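Local structure of coat protein (Sulfolobus turreted icosahedral virus, 2BBD) at residues 6-11 / 150-155; 24-29 / 126-131; 33-38 / 116-121; 212-217 / 307-312. The protein probably builds the icosahedral shell of an archaeal virus as its major coat protein, with a double jelly-roll fold shared with bacterial and eukaryotic viruses. All coordinates share one frame; numbering follows the deposited sequence.

Contact 1. Residues 6-11 / 150-155; sequences ETLQQT and FYITIT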
# COMPACT_ATOMS: atom_id res chain seq x y z
N GLU A 6 -15.78 -3.48 14.22
CA GLU A 6 -16.04 -2.50 15.25
C GLU A 6 -15.03 -1.35 15.19
O GLU A 6 -13.86 -1.52 14.80
CB GLU A 6 -16.11 -3.14 16.66
CG GLU A 6 -14.89 -3.90 17.15
CD GLU A 6 -15.16 -4.69 18.46
OE1 GLU A 6 -14.19 -5.06 19.14
OE2 GLU A 6 -16.33 -4.94 18.80
N THR A 7 -15.50 -0.16 15.55
CA THR A 7 -14.68 1.03 15.53
C THR A 7 -14.16 1.36 16.92
O THR A 7 -14.94 1.45 17.86
CB THR A 7 -15.50 2.21 15.01
OG1 THR A 7 -16.04 1.88 13.73
CG2 THR A 7 -14.66 3.47 14.92
N LEU A 8 -12.85 1.53 17.05
CA LEU A 8 -12.26 1.85 18.34
C LEU A 8 -12.80 3.19 18.88
O LEU A 8 -13.03 4.14 18.13
CB LEU A 8 -10.73 1.90 18.21
CG LEU A 8 -10.02 0.55 18.35
CD1 LEU A 8 -10.79 -0.54 17.64
CD2 LEU A 8 -8.61 0.65 17.80
N GLN A 9 -13.01 3.23 20.19
CA GLN A 9 -13.52 4.42 20.85
C GLN A 9 -12.49 5.55 20.82
O GLN A 9 -12.83 6.71 20.64
CB GLN A 9 -13.86 4.10 22.31
CG GLN A 9 -14.90 5.01 22.92
CD GLN A 9 -16.30 4.71 22.44
OE1 GLN A 9 -16.60 4.81 21.24
NE2 GLN A 9 -17.18 4.33 23.37
N GLN A 10 -11.23 5.19 21.01
CA GLN A 10 -10.14 6.15 21.03
C GLN A 10 -9.77 6.64 19.62
O GLN A 10 -9.56 5.84 18.71
CB GLN A 10 -8.92 5.53 21.71
CG GLN A 10 -7.70 6.43 21.77
CD GLN A 10 -6.61 5.89 22.68
OE1 GLN A 10 -5.55 6.50 22.83
NE2 GLN A 10 -6.87 4.74 23.31
N THR A 11 -9.70 7.96 19.46
CA THR A 11 -9.34 8.55 18.18
C THR A 11 -8.01 9.28 18.35
O THR A 11 -7.57 9.52 19.47
CB THR A 11 -10.41 9.54 17.69
OG1 THR A 11 -10.50 10.64 18.60
CG2 THR A 11 -11.76 8.85 17.59
N PHE A 150 -8.00 10.73 13.35
CA PHE A 150 -7.98 9.42 12.75
C PHE A 150 -8.91 8.50 13.51
O PHE A 150 -8.82 8.42 14.75
CB PHE A 150 -6.59 8.80 12.79
CG PHE A 150 -5.60 9.46 11.89
CD1 PHE A 150 -4.70 10.39 12.39
CD2 PHE A 150 -5.53 9.12 10.54
CE1 PHE A 150 -3.74 10.97 11.56
CE2 PHE A 150 -4.57 9.69 9.70
CZ PHE A 150 -3.67 10.62 10.22
N TYR A 151 -9.78 7.82 12.78
CA TYR A 151 -10.72 6.85 13.33
C TYR A 151 -10.25 5.47 12.88
O TYR A 151 -9.99 5.25 11.69
CB TYR A 151 -12.13 7.12 12.82
CG TYR A 151 -12.67 8.45 13.28
CD1 TYR A 151 -12.18 9.64 12.75
CD2 TYR A 151 -13.64 8.52 14.29
CE1 TYR A 151 -12.63 10.87 13.20
CE2 TYR A 151 -14.10 9.75 14.76
CZ TYR A 151 -13.59 10.92 14.21
OH TYR A 151 -14.02 12.14 14.67
N ILE A 152 -10.14 4.56 13.83
CA ILE A 152 -9.68 3.21 13.56
C ILE A 152 -10.82 2.19 13.62
O ILE A 152 -11.56 2.14 14.60
CB ILE A 152 -8.61 2.79 14.58
CG1 ILE A 152 -7.51 3.85 14.63
CG2 ILE A 152 -8.07 1.41 14.23
CD1 ILE A 152 -6.80 4.12 13.29
N THR A 153 -10.95 1.39 12.57
CA THR A 153 -12.01 0.38 12.55
C THR A 153 -11.40 -0.99 12.26
O THR A 153 -10.66 -1.16 11.31
CB THR A 153 -13.07 0.72 11.51
OG1 THR A 153 -13.66 1.97 11.84
CG2 THR A 153 -14.14 -0.34 11.50
N ILE A 154 -11.73 -1.96 13.09
CA ILE A 154 -11.15 -3.29 12.92
C ILE A 154 -12.15 -4.36 12.54
O ILE A 154 -13.25 -4.44 13.10
CB ILE A 154 -10.41 -3.69 14.21
CG1 ILE A 154 -9.38 -2.62 14.55
CG2 ILE A 154 -9.72 -5.05 14.05
CD1 ILE A 154 -8.85 -2.71 15.94
N THR A 155 -11.78 -5.16 11.55
CA THR A 155 -12.63 -6.27 11.14
C THR A 155 -12.01 -7.52 11.76
O THR A 155 -10.87 -7.86 11.48
CB THR A 155 -12.67 -6.42 9.61
OG1 THR A 155 -13.32 -5.29 9.02
CG2 THR A 155 -13.44 -7.68 9.24
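T11 brings its CG2 methyl obliquely to the Y151 ring, an off-centre CH-pi contact with CG2 4.2 Å from the ring centroid of Y151. The F150 ring turns from segment 6-11 and packs on V35 and L37 of the neighbouring strand. The pairing is antiparallel and belongs to a sheet of the first jelly roll, where strand 2-13 is outermost within this chain and 145-158 lies next inside. E6 and I154 form a hydrogen-bonded pair: E6 N donates to I154 O at 2.9 Å, and I154 N returns a bond to E6 O. After the non-hydrogen-bonded pair T7 and T153, L8 N still donates to I152 O at 2.8 Å; the outer segment then loops away and returns at T11. Threonine suits the T7-T153 pair because each beta-branched chain fits a strand and offers a hydroxyl. OG1 of T7 sits beside its own backbone N (chi1 -56°), and it shares a hydrogen bond of 3.0 Å with T153 OG1. On the other face the branched L8 covers two isoleucines. Its CD2 meets I152 CG2 at 3.7 Å, while its CD1 presses on I154 CD1 at 3.4 Å, tighter than ordinary van der Waals contact.

Contact 2. Residues 24-29 / 126-131; sequences IPRNNF and TMVQNI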
# COMPACT_ATOMS: atom_id res chain seq x y z
N ILE A 24 -3.33 -1.92 18.60
CA ILE A 24 -4.47 -2.63 18.05
C ILE A 24 -4.91 -3.72 19.02
O ILE A 24 -4.11 -4.55 19.43
CB ILE A 24 -4.11 -3.25 16.69
CG1 ILE A 24 -3.66 -2.14 15.73
CG2 ILE A 24 -5.29 -4.02 16.13
CD1 ILE A 24 -4.71 -1.07 15.49
N PRO A 25 -6.19 -3.71 19.42
CA PRO A 25 -6.73 -4.71 20.35
C PRO A 25 -6.76 -6.11 19.74
O PRO A 25 -7.13 -6.28 18.57
CB PRO A 25 -8.14 -4.19 20.65
CG PRO A 25 -8.06 -2.72 20.32
CD PRO A 25 -7.21 -2.70 19.08
N ARG A 26 -6.38 -7.11 20.53
CA ARG A 26 -6.34 -8.50 20.08
C ARG A 26 -7.54 -9.30 20.57
O ARG A 26 -7.39 -10.34 21.21
CB ARG A 26 -5.04 -9.15 20.58
CG ARG A 26 -3.81 -8.40 20.13
CD ARG A 26 -2.51 -9.02 20.62
NE ARG A 26 -2.33 -8.85 22.05
CZ ARG A 26 -2.76 -9.71 22.97
NH1 ARG A 26 -3.41 -10.81 22.60
NH2 ARG A 26 -2.53 -9.48 24.26
N ASN A 27 -8.74 -8.81 20.24
CA ASN A 27 -9.98 -9.45 20.65
C ASN A 27 -10.22 -10.78 19.97
O ASN A 27 -10.86 -11.66 20.54
CB ASN A 27 -11.16 -8.53 20.35
CG ASN A 27 -11.08 -7.22 21.09
OD1 ASN A 27 -11.90 -6.33 20.88
ND2 ASN A 27 -10.09 -7.09 21.97
N ASN A 28 -9.73 -10.91 18.75
CA ASN A 28 -9.89 -12.12 17.96
C ASN A 28 -8.93 -12.02 16.80
O ASN A 28 -8.07 -11.12 16.76
CB ASN A 28 -11.31 -12.22 17.42
CG ASN A 28 -12.23 -13.01 18.32
OD1 ASN A 28 -11.93 -14.15 18.70
ND2 ASN A 28 -13.38 -12.42 18.67
N PHE A 29 -9.07 -12.94 15.85
CA PHE A 29 -8.24 -12.89 14.66
C PHE A 29 -8.68 -11.62 13.93
O PHE A 29 -9.83 -11.20 14.05
CB PHE A 29 -8.47 -14.13 13.78
CG PHE A 29 -7.66 -15.34 14.19
CD1 PHE A 29 -7.27 -16.28 13.24
CD2 PHE A 29 -7.29 -15.54 15.53
CE1 PHE A 29 -6.51 -17.40 13.61
CE2 PHE A 29 -6.54 -16.66 15.90
CZ PHE A 29 -6.15 -17.59 14.94
N THR A 126 -4.79 -13.00 18.43
CA THR A 126 -4.87 -13.49 19.80
C THR A 126 -3.65 -14.33 20.19
O THR A 126 -3.49 -14.71 21.34
CB THR A 126 -6.14 -14.33 20.02
OG1 THR A 126 -6.15 -15.43 19.11
CG2 THR A 126 -7.38 -13.48 19.78
N MSE A 127 -2.77 -14.60 19.23
CA MSE A 127 -1.59 -15.41 19.50
C MSE A 127 -0.28 -14.63 19.48
O MSE A 127 0.79 -15.20 19.73
CB MSE A 127 -1.54 -16.57 18.50
CG MSE A 127 -2.71 -17.54 18.67
SE MSE A 127 -2.67 -19.07 17.48
CE MSE A 127 -1.24 -20.07 18.33
N VAL A 128 -0.37 -13.33 19.21
CA VAL A 128 0.83 -12.50 19.17
C VAL A 128 0.73 -11.36 20.18
O VAL A 128 -0.31 -11.15 20.79
CB VAL A 128 1.04 -11.88 17.76
CG1 VAL A 128 1.04 -12.97 16.69
CG2 VAL A 128 -0.04 -10.85 17.48
N GLN A 129 1.83 -10.63 20.34
CA GLN A 129 1.90 -9.52 21.28
C GLN A 129 2.14 -8.18 20.60
O GLN A 129 2.77 -8.11 19.55
CB GLN A 129 3.04 -9.74 22.28
CG GLN A 129 2.90 -10.99 23.14
CD GLN A 129 2.08 -10.75 24.39
OE1 GLN A 129 1.00 -10.15 24.34
NE2 GLN A 129 2.59 -11.21 25.53
N ASN A 130 1.63 -7.13 21.23
CA ASN A 130 1.82 -5.76 20.78
C ASN A 130 1.69 -5.42 19.29
O ASN A 130 2.68 -5.16 18.60
CB ASN A 130 3.18 -5.29 21.30
CG ASN A 130 3.31 -5.45 22.81
OD1 ASN A 130 4.35 -5.87 23.32
ND2 ASN A 130 2.25 -5.10 23.54
N ILE A 131 0.45 -5.42 18.80
CA ILE A 131 0.20 -5.05 17.41
C ILE A 131 0.11 -3.53 17.43
O ILE A 131 -0.74 -2.96 18.10
CB ILE A 131 -1.14 -5.61 16.90
CG1 ILE A 131 -1.17 -7.14 17.08
CG2 ILE A 131 -1.32 -5.25 15.43
CD1 ILE A 131 -2.52 -7.78 16.71
O HOH W 1 -1.80 -5.40 20.37
O HOH W 2 -0.06 -7.02 23.65
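Two loops that link the two sheets of the first jelly roll meet here, segment 24-29 following strand 19-24 and segment 126-131 leading into strand 131-137. I24 N donates an almost straight hydrogen bond to I131 O (2.8 Å, 176°). Water 1 bridges the next polar pair, donating to I24 O and accepting from I131 N at 2.7 Å. The two isoleucines cross at about a right angle, I24 CB lying 3.7 Å from I131 CG2. R26, long enough for apolar and polar neighbours, reaches across to segment 126-131: its CG packs on I131 CD1 at 3.7 Å, and its guanidinium has V128 O and Q129 OE1 over one face. The Q129 amide stands nearly perpendicular to that guanidinium, and water 2 joins N130 N, at 3.0 Å, with weaker bonds to R26 NE and Q129 OE1. R26 NE also bonds a methylpentanediol, probably from the crystallisation liquor. The T126 methyl CG2 meets N28 CA at 3.4 Å, while T126 OG1 lies at the F29 ring edge, 3.5 Å from CE2. I24 rests on I33 and I154, I131 on F123, and N28 ND2 bonds to Y4 OH, tying the loops to strands 29-43, 145-158, 108-123 and 2-13.

Contact 3. Residues 33-38 / 116-121; sequences IRVQLI and WEFDLA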
# COMPACT_ATOMS: atom_id res chain seq x y z
N ILE A 33 -7.88 -3.73 8.94
CA ILE A 33 -7.91 -2.53 9.75
C ILE A 33 -8.21 -1.36 8.83
O ILE A 33 -7.59 -1.20 7.78
CB ILE A 33 -6.55 -2.28 10.43
CG1 ILE A 33 -6.25 -3.41 11.43
CG2 ILE A 33 -6.56 -0.93 11.13
CD1 ILE A 33 -4.83 -3.36 11.99
N ARG A 34 -9.18 -0.55 9.22
CA ARG A 34 -9.54 0.62 8.43
C ARG A 34 -9.15 1.88 9.18
O ARG A 34 -9.32 1.98 10.40
CB ARG A 34 -11.04 0.63 8.16
CG ARG A 34 -11.53 1.94 7.56
CD ARG A 34 -13.05 1.98 7.48
NE ARG A 34 -13.58 1.07 6.47
CZ ARG A 34 -14.87 0.84 6.29
NH1 ARG A 34 -15.77 1.46 7.05
NH2 ARG A 34 -15.27 0.00 5.34
N VAL A 35 -8.60 2.84 8.43
CA VAL A 35 -8.18 4.12 8.97
C VAL A 35 -8.91 5.22 8.19
O VAL A 35 -8.89 5.22 6.96
CB VAL A 35 -6.65 4.33 8.81
CG1 VAL A 35 -6.26 5.72 9.28
CG2 VAL A 35 -5.86 3.28 9.60
N GLN A 36 -9.56 6.13 8.91
CA GLN A 36 -10.24 7.25 8.27
C GLN A 36 -9.80 8.55 8.92
O GLN A 36 -9.89 8.72 10.14
CB GLN A 36 -11.76 7.12 8.40
CG GLN A 36 -12.34 5.83 7.85
CD GLN A 36 -13.82 5.67 8.17
OE1 GLN A 36 -14.69 6.07 7.39
NE2 GLN A 36 -14.12 5.11 9.34
N LEU A 37 -9.27 9.45 8.09
CA LEU A 37 -8.84 10.77 8.55
C LEU A 37 -10.04 11.63 8.20
O LEU A 37 -10.33 11.88 7.03
CB LEU A 37 -7.59 11.22 7.78
CG LEU A 37 -7.10 12.64 8.09
CD1 LEU A 37 -6.74 12.75 9.56
CD2 LEU A 37 -5.87 12.99 7.22
N ILE A 38 -10.75 12.08 9.23
CA ILE A 38 -11.97 12.85 9.04
C ILE A 38 -11.98 14.16 9.82
O ILE A 38 -11.64 14.19 11.01
CB ILE A 38 -13.19 12.00 9.49
CG1 ILE A 38 -13.17 10.66 8.75
CG2 ILE A 38 -14.49 12.77 9.25
CD1 ILE A 38 -14.18 9.65 9.26
N TRP A 116 -8.05 4.57 4.20
CA TRP A 116 -7.01 3.60 3.87
C TRP A 116 -7.38 2.32 4.59
O TRP A 116 -7.93 2.36 5.69
CB TRP A 116 -5.65 4.01 4.40
CG TRP A 116 -5.05 5.25 3.84
CD1 TRP A 116 -4.17 5.34 2.80
CD2 TRP A 116 -5.17 6.57 4.39
NE1 TRP A 116 -3.72 6.63 2.68
CE2 TRP A 116 -4.31 7.40 3.64
CE3 TRP A 116 -5.91 7.12 5.44
CZ2 TRP A 116 -4.17 8.77 3.91
CZ3 TRP A 116 -5.77 8.49 5.71
CH2 TRP A 116 -4.90 9.29 4.95
N GLU A 117 -7.09 1.18 3.97
CA GLU A 117 -7.38 -0.10 4.59
C GLU A 117 -6.16 -1.00 4.51
O GLU A 117 -5.37 -0.91 3.57
CB GLU A 117 -8.55 -0.81 3.91
CG GLU A 117 -9.87 -0.10 4.06
CD GLU A 117 -11.06 -0.98 3.74
OE1 GLU A 117 -11.00 -1.73 2.73
OE2 GLU A 117 -12.06 -0.92 4.48
N PHE A 118 -6.01 -1.84 5.53
CA PHE A 118 -4.91 -2.77 5.61
C PHE A 118 -5.51 -4.17 5.62
O PHE A 118 -6.28 -4.54 6.51
CB PHE A 118 -4.09 -2.56 6.89
CG PHE A 118 -3.54 -1.16 7.04
CD1 PHE A 118 -4.37 -0.10 7.39
CD2 PHE A 118 -2.20 -0.90 6.76
CE1 PHE A 118 -3.87 1.20 7.47
CE2 PHE A 118 -1.69 0.39 6.83
CZ PHE A 118 -2.53 1.45 7.19
N ASP A 119 -5.19 -4.95 4.59
CA ASP A 119 -5.69 -6.30 4.50
C ASP A 119 -4.68 -7.18 5.24
O ASP A 119 -3.52 -7.25 4.86
CB ASP A 119 -5.81 -6.70 3.03
CG ASP A 119 -6.37 -8.10 2.84
OD1 ASP A 119 -6.66 -8.44 1.68
OD2 ASP A 119 -6.52 -8.85 3.84
N LEU A 120 -5.12 -7.81 6.32
CA LEU A 120 -4.24 -8.68 7.10
C LEU A 120 -4.55 -10.15 6.88
O LEU A 120 -4.21 -10.97 7.71
CB LEU A 120 -4.36 -8.38 8.60
CG LEU A 120 -3.73 -7.11 9.17
CD1 LEU A 120 -4.48 -5.89 8.68
CD2 LEU A 120 -3.75 -7.18 10.68
N ALA A 121 -5.20 -10.47 5.76
CA ALA A 121 -5.57 -11.85 5.47
C ALA A 121 -6.39 -12.31 6.68
O ALA A 121 -7.50 -11.81 6.91
CB ALA A 121 -4.31 -12.70 5.31
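I33 and F118 pair through two backbone hydrogen bonds, F118 N to I33 O at 2.8 Å and I33 N to F118 O, and V35 and W116 repeat the antiparallel pattern with V35 N to W116 O at 2.9 Å and W116 N back to V35 O. R34 and E117 stand between them as a non-hydrogen-bonded pair. Their side chains lie side by side, opposite charges on the partly exposed face: R34 NE donates to E117 OE2 at 3.2 Å, and R34 NH2 adds a weak bond. The carboxylate oxygen lies in the guanidinium plane and is met on its anti side; the bend in R34 at chi3 (-70°) turns NE off the line of the chain. E117 OE2 also makes a salt bridge to K32, so two positive groups share this oxygen.

The other face is apolar and aromatic. V35 CG2 touches the F118 ring at CE1, 3.6 Å away, while L37 CB lies at the W116 edge, 3.9 Å from its CZ3. I33 CG1 packs on L120 CD1 at 4.1 Å. Farther out, F64 meets both aromatic rings edge-to-face, and W116 NE1 is satisfied by the carbonyl of G79, which anchors the indole. The salt bridge lies on the reverse; the apolar face, set against strand 61-68 and L82 of helix 79-89, is the core side of a jelly-roll sheet.

Contact 4. Residues 212-217 / 307-312; sequences KRQLVY and SLYVSY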
# COMPACT_ATOMS: atom_id res chain seq x y z
N LYS A 212 2.19 -10.65 -5.17
CA LYS A 212 0.87 -10.70 -5.77
C LYS A 212 0.75 -9.57 -6.80
O LYS A 212 0.45 -9.81 -7.96
CB LYS A 212 -0.21 -10.56 -4.69
CG LYS A 212 -1.62 -10.58 -5.24
CD LYS A 212 -2.65 -10.51 -4.11
CE LYS A 212 -4.06 -10.42 -4.68
NZ LYS A 212 -5.08 -10.14 -3.62
N ARG A 213 0.99 -8.34 -6.37
CA ARG A 213 0.92 -7.23 -7.31
C ARG A 213 1.86 -6.10 -6.92
O ARG A 213 2.22 -5.94 -5.75
CB ARG A 213 -0.51 -6.71 -7.42
CG ARG A 213 -1.06 -6.09 -6.16
CD ARG A 213 -2.53 -5.78 -6.34
NE ARG A 213 -3.25 -6.98 -6.76
CZ ARG A 213 -4.54 -7.20 -6.51
NH1 ARG A 213 -5.25 -6.31 -5.83
NH2 ARG A 213 -5.11 -8.33 -6.93
N GLN A 214 2.27 -5.33 -7.92
CA GLN A 214 3.19 -4.23 -7.71
C GLN A 214 2.62 -2.92 -8.22
O GLN A 214 2.22 -2.82 -9.38
CB GLN A 214 4.50 -4.51 -8.42
CG GLN A 214 5.57 -3.46 -8.22
CD GLN A 214 6.72 -3.62 -9.19
OE1 GLN A 214 7.78 -3.00 -9.03
NE2 GLN A 214 6.51 -4.44 -10.21
N LEU A 215 2.56 -1.94 -7.33
CA LEU A 215 2.08 -0.62 -7.70
C LEU A 215 3.31 0.23 -7.94
O LEU A 215 4.18 0.34 -7.07
CB LEU A 215 1.24 0.02 -6.58
CG LEU A 215 1.07 1.54 -6.75
CD1 LEU A 215 0.37 1.86 -8.07
CD2 LEU A 215 0.29 2.12 -5.56
N VAL A 216 3.39 0.83 -9.12
CA VAL A 216 4.52 1.67 -9.44
C VAL A 216 4.05 3.05 -9.84
O VAL A 216 3.14 3.19 -10.65
CB VAL A 216 5.34 1.11 -10.63
CG1 VAL A 216 6.53 2.03 -10.91
CG2 VAL A 216 5.80 -0.32 -10.33
N TYR A 217 4.66 4.07 -9.25
CA TYR A 217 4.34 5.43 -9.62
C TYR A 217 5.63 6.22 -9.66
O TYR A 217 6.59 5.91 -8.95
CB TYR A 217 3.32 6.08 -8.68
CG TYR A 217 3.70 6.15 -7.22
CD1 TYR A 217 3.53 5.04 -6.39
CD2 TYR A 217 4.17 7.33 -6.66
CE1 TYR A 217 3.81 5.12 -5.03
CE2 TYR A 217 4.45 7.42 -5.29
CZ TYR A 217 4.27 6.31 -4.48
OH TYR A 217 4.53 6.38 -3.13
N SER A 307 7.88 1.92 -5.63
CA SER A 307 7.28 0.61 -5.83
C SER A 307 6.66 0.07 -4.53
O SER A 307 7.36 -0.19 -3.55
CB SER A 307 8.34 -0.36 -6.34
OG SER A 307 7.81 -1.66 -6.47
N LEU A 308 5.34 -0.09 -4.55
CA LEU A 308 4.62 -0.62 -3.40
C LEU A 308 4.27 -2.07 -3.71
O LEU A 308 3.43 -2.35 -4.58
CB LEU A 308 3.36 0.20 -3.13
CG LEU A 308 2.60 -0.09 -1.82
CD1 LEU A 308 1.64 1.05 -1.53
CD2 LEU A 308 1.85 -1.40 -1.93
N TYR A 309 4.93 -2.98 -3.00
CA TYR A 309 4.73 -4.41 -3.19
C TYR A 309 3.65 -5.05 -2.33
O TYR A 309 3.75 -5.08 -1.10
CB TYR A 309 6.04 -5.14 -2.94
CG TYR A 309 7.10 -4.84 -3.95
CD1 TYR A 309 7.01 -5.34 -5.25
CD2 TYR A 309 8.20 -4.07 -3.61
CE1 TYR A 309 8.02 -5.09 -6.17
CE2 TYR A 309 9.21 -3.82 -4.52
CZ TYR A 309 9.11 -4.33 -5.80
OH TYR A 309 10.12 -4.10 -6.69
N VAL A 310 2.62 -5.56 -2.98
CA VAL A 310 1.59 -6.25 -2.24
C VAL A 310 1.99 -7.72 -2.27
O VAL A 310 1.68 -8.43 -3.22
CB VAL A 310 0.20 -6.05 -2.87
CG1 VAL A 310 -0.82 -6.83 -2.09
CG2 VAL A 310 -0.17 -4.56 -2.87
N SER A 311 2.70 -8.14 -1.24
CA SER A 311 3.18 -9.52 -1.12
C SER A 311 2.74 -10.17 0.20
O SER A 311 2.19 -9.51 1.08
CB SER A 311 4.71 -9.54 -1.19
OG SER A 311 5.20 -8.97 -2.40
N TYR A 312 3.00 -11.47 0.32
CA TYR A 312 2.68 -12.22 1.53
C TYR A 312 3.71 -13.33 1.75
O TYR A 312 4.45 -13.69 0.83
CB TYR A 312 1.27 -12.81 1.48
CG TYR A 312 0.99 -13.70 0.29
CD1 TYR A 312 0.56 -13.15 -0.92
CD2 TYR A 312 1.13 -15.08 0.38
CE1 TYR A 312 0.28 -13.96 -2.01
CE2 TYR A 312 0.84 -15.91 -0.71
CZ TYR A 312 0.42 -15.34 -1.90
OH TYR A 312 0.16 -16.13 -2.99
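V310 O is gripped by two successive backbone donors, K212 N at 3.0 Å and R213 N at 3.2 Å. The strand regains regular antiparallel pairing directly afterwards: V310 N donates to R213 O at 2.8 Å, and the L215-L308 pair closes with L215 N to L308 O, nearly straight at 178°, and L308 N to L215 O at 2.8 Å. S307 CA adds a C-H...O contact to that same L215 O.

Among the buried side chains Q214 is the polar centre. Its chain is extended, with CG anti to the backbone N (chi1 -177°), and CG packs beside the Y309 ring, 3.6 Å from its CE1. The amide lies nearly parallel to that ring, their planes 16° apart, so a flat glutamine end suits this place. S307 OG donates to Q214 OE1 at 2.9 Å, in the carbonyl plane and on a lone pair, while Q214 NE2 is taken by Y233 OH; both ends of the buried amide thus have a partner. On the other face R213 lays its CG methylene against V310 CB at 3.5 Å, and L215 meets L308.

Other polar tips find partners beyond the two segments: R213 NE forms a salt bridge with D274, Y312 OH bonds to D282, Y217 OH to E187, and S311 OG to Q209. Two consecutive residues, K212 and R213, facing the single V310 make a classic beta bulge, here in a central antiparallel pair of the second jelly roll.

Contacts 1 and 3 lie in one antiparallel sheet of the first jelly roll, their centres 10 Å apart, because strands 145-158 and 29-43 are neighbours there; T153 O probably accepts from R34 N to bind them. Contact 2 closes one end of that barrel, 15 Å from contact 1 and 16 Å from contact 3, where the chain passes to the opposing sheet. Along the chain contact 3 is nested in contact 2, and contact 2 in contact 1. Contact 4 follows in series, in the second jelly roll, with its centre 17 Å from contact 3 and nearest atoms about 6 Å apart. The order reflects two jelly rolls built successively along a single capsid subunit.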